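Local coordinates for 4-alpha-glucanotransferase (Corynebacterium glutamicum, PDB 5B68), which is an amylomaltase-type enzyme built on an eight-stranded beta/alpha barrel, with an N-terminal beta sandwich, at residues Gly196-Leu201 with Asp364-Ala369. Residues are numbered along the deposited sequence; the frame is centred on the assembly and turned at random.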
loop_
_atom_site.group_PDB
_atom_site.type_symbol
_atom_site.label_atom_id
_atom_site.label_comp_id
_atom_site.label_asym_id
_atom_site.label_seq_id
_atom_site.Cartn_x
_atom_site.Cartn_y
_atom_site.Cartn_z
ATOM N N GLY A 196 3.521 1.817 19.863
ATOM C CA GLY A 196 2.381 0.872 19.813
ATOM C C GLY A 196 2.773 -0.448 19.159
ATOM O O GLY A 196 3.677 -0.466 18.269
ATOM N N ASP A 197 2.093 -1.486 19.548
ATOM C CA ASP A 197 2.378 -2.857 19.131
ATOM C C ASP A 197 1.084 -3.562 18.773
ATOM O O ASP A 197 0.010 -2.914 18.743
ATOM C CB ASP A 197 3.219 -3.556 20.231
ATOM C CG ASP A 197 2.503 -3.676 21.585
ATOM O OD1 ASP A 197 1.269 -3.900 21.612
ATOM O OD2 ASP A 197 3.163 -3.582 22.650
ATOM N N PHE A 198 1.150 -4.853 18.445
ATOM C CA PHE A 198 -0.090 -5.568 17.970
ATOM C C PHE A 198 -1.137 -5.644 19.079
ATOM O O PHE A 198 -2.339 -5.734 18.819
ATOM C CB PHE A 198 0.198 -7.031 17.472
ATOM C CG PHE A 198 1.170 -7.089 16.304
ATOM C CD1 PHE A 198 0.879 -6.464 15.113
ATOM C CD2 PHE A 198 2.309 -7.865 16.380
ATOM C CE1 PHE A 198 1.727 -6.573 14.019
ATOM C CE2 PHE A 198 3.159 -7.992 15.292
ATOM C CZ PHE A 198 2.890 -7.296 14.125
ATOM N N ASN A 199 -0.700 -5.713 20.345
ATOM C CA ASN A 199 -1.647 -5.694 21.426
ATOM C C ASN A 199 -2.405 -4.406 21.460
ATOM O O ASN A 199 -3.634 -4.388 21.522
ATOM C CB ASN A 199 -0.933 -5.941 22.772
ATOM C CG ASN A 199 -1.897 -6.077 23.932
ATOM O OD1 ASN A 199 -2.580 -5.134 24.290
ATOM N ND2 ASN A 199 -1.955 -7.260 24.516
ATOM N N ASP A 200 -1.642 -3.321 21.380
ATOM C CA ASP A 200 -2.239 -2.006 21.281
ATOM C C ASP A 200 -3.226 -1.845 20.131
ATOM O O ASP A 200 -4.231 -1.153 20.272
ATOM C CB ASP A 200 -1.204 -0.887 21.198
ATOM C CG ASP A 200 -0.242 -0.879 22.392
ATOM O OD1 ASP A 200 -0.729 -0.934 23.503
ATOM O OD2 ASP A 200 1.004 -0.758 22.195
ATOM N N LEU A 201 -2.891 -2.438 18.993
ATOM C CA LEU A 201 -3.777 -2.450 17.805
ATOM C C LEU A 201 -5.143 -3.007 18.151
ATOM O O LEU A 201 -6.226 -2.405 17.861
ATOM C CB LEU A 201 -3.125 -3.235 16.661
ATOM C CG LEU A 201 -3.925 -3.391 15.363
ATOM C CD1 LEU A 201 -4.193 -2.026 14.800
ATOM C CD2 LEU A 201 -3.143 -4.247 14.396
ATOM N N ASP A 364 1.984 -13.015 12.474
ATOM C CA ASP A 364 0.717 -13.575 11.990
ATOM C C ASP A 364 -0.281 -13.799 13.115
ATOM O O ASP A 364 -1.470 -13.419 13.014
ATOM C CB ASP A 364 0.951 -14.892 11.207
ATOM C CG ASP A 364 -0.350 -15.514 10.684
ATOM O OD1 ASP A 364 -0.759 -15.133 9.579
ATOM O OD2 ASP A 364 -1.006 -16.294 11.344
ATOM N N GLU A 365 0.138 -14.482 14.170
ATOM C CA GLU A 365 -0.818 -14.780 15.209
ATOM C C GLU A 365 -1.215 -13.526 16.034
ATOM O O GLU A 365 -2.343 -13.491 16.515
ATOM C CB GLU A 365 -0.350 -15.949 16.106
ATOM C CG GLU A 365 0.783 -15.634 17.042
ATOM C CD GLU A 365 1.214 -16.869 17.909
ATOM O OE1 GLU A 365 2.225 -16.785 18.659
ATOM O OE2 GLU A 365 0.526 -17.919 17.810
ATOM N N GLN A 366 -0.315 -12.562 16.230
ATOM C CA GLN A 366 -0.678 -11.377 17.013
ATOM C C GLN A 366 -1.624 -10.493 16.222
ATOM O O GLN A 366 -2.553 -9.911 16.798
ATOM C CB GLN A 366 0.554 -10.581 17.469
ATOM C CG GLN A 366 1.275 -11.420 18.566
ATOM C CD GLN A 366 2.201 -10.662 19.481
ATOM O OE1 GLN A 366 2.344 -9.436 19.440
ATOM N NE2 GLN A 366 2.957 -11.446 20.263
ATOM N N LEU A 367 -1.395 -10.433 14.915
ATOM C CA LEU A 367 -2.331 -9.685 14.021
ATOM C C LEU A 367 -3.669 -10.356 13.917
ATOM O O LEU A 367 -4.698 -9.691 13.896
ATOM C CB LEU A 367 -1.741 -9.563 12.634
ATOM C CG LEU A 367 -0.735 -8.484 12.400
ATOM C CD1 LEU A 367 -0.152 -8.606 11.013
ATOM C CD2 LEU A 367 -1.457 -7.121 12.529
ATOM N N ALA A 368 -3.689 -11.690 13.831
ATOM C CA ALA A 368 -4.959 -12.401 13.878
ATOM C C ALA A 368 -5.719 -12.114 15.176
ATOM O O ALA A 368 -6.918 -11.922 15.143
ATOM C CB ALA A 368 -4.745 -13.887 13.778
ATOM N N ALA A 369 -5.014 -12.082 16.301
ATOM C CA ALA A 369 -5.695 -11.844 17.578
ATOM C C ALA A 369 -6.221 -10.408 17.653
ATOM O O ALA A 369 -7.321 -10.205 18.177
ATOM C CB ALA A 369 -4.768 -12.112 18.743
#
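Phe198, in the first turn of helix 198-209, reaches over to Gln366 and Leu367 on helix 349-376. From the backbone outward, its CB lies 3.6 Å from Gln366 CB, and with CG anti to the carbonyl carbon (chi1 -60°) the ring is carried across to helix 349-376, where Gln366 CB and Leu367 CG approach it obliquely from the same side of its plane. At the CD2 end, CD2 meets Gln366 CB at 3.4 Å; Gln366 OE1 sits in the ring plane at the edge, also 3.4 Å from Phe198 CD2, with the amide turned 85° from the ring. That oxygen takes its hydrogen bond from the backbone N of Arg249, which helps fix the amide. At the other end Phe198 CD1 packs on Leu367 CD2 at 3.5 Å and CE1 on Leu367 CG at 3.5 Å. One turn on, Leu201 CD2 touches Leu367 CD2 at 3.8 Å, while Leu201 also rests on Leu216 and Ile218 of strand 215-218. The start of the helix is secured by a capping box: Asp200 N gives a nearly straight bond (169°) to Asp197 OD1, and Asp197 N bonds back to Asp200 OD2. Both carboxylates also salt-bridge Arg249. Here two neighbouring helices meet through Phe198, Leu201, Leu367 and Gln366 on the outer layer of a TIM-type beta/alpha barrel.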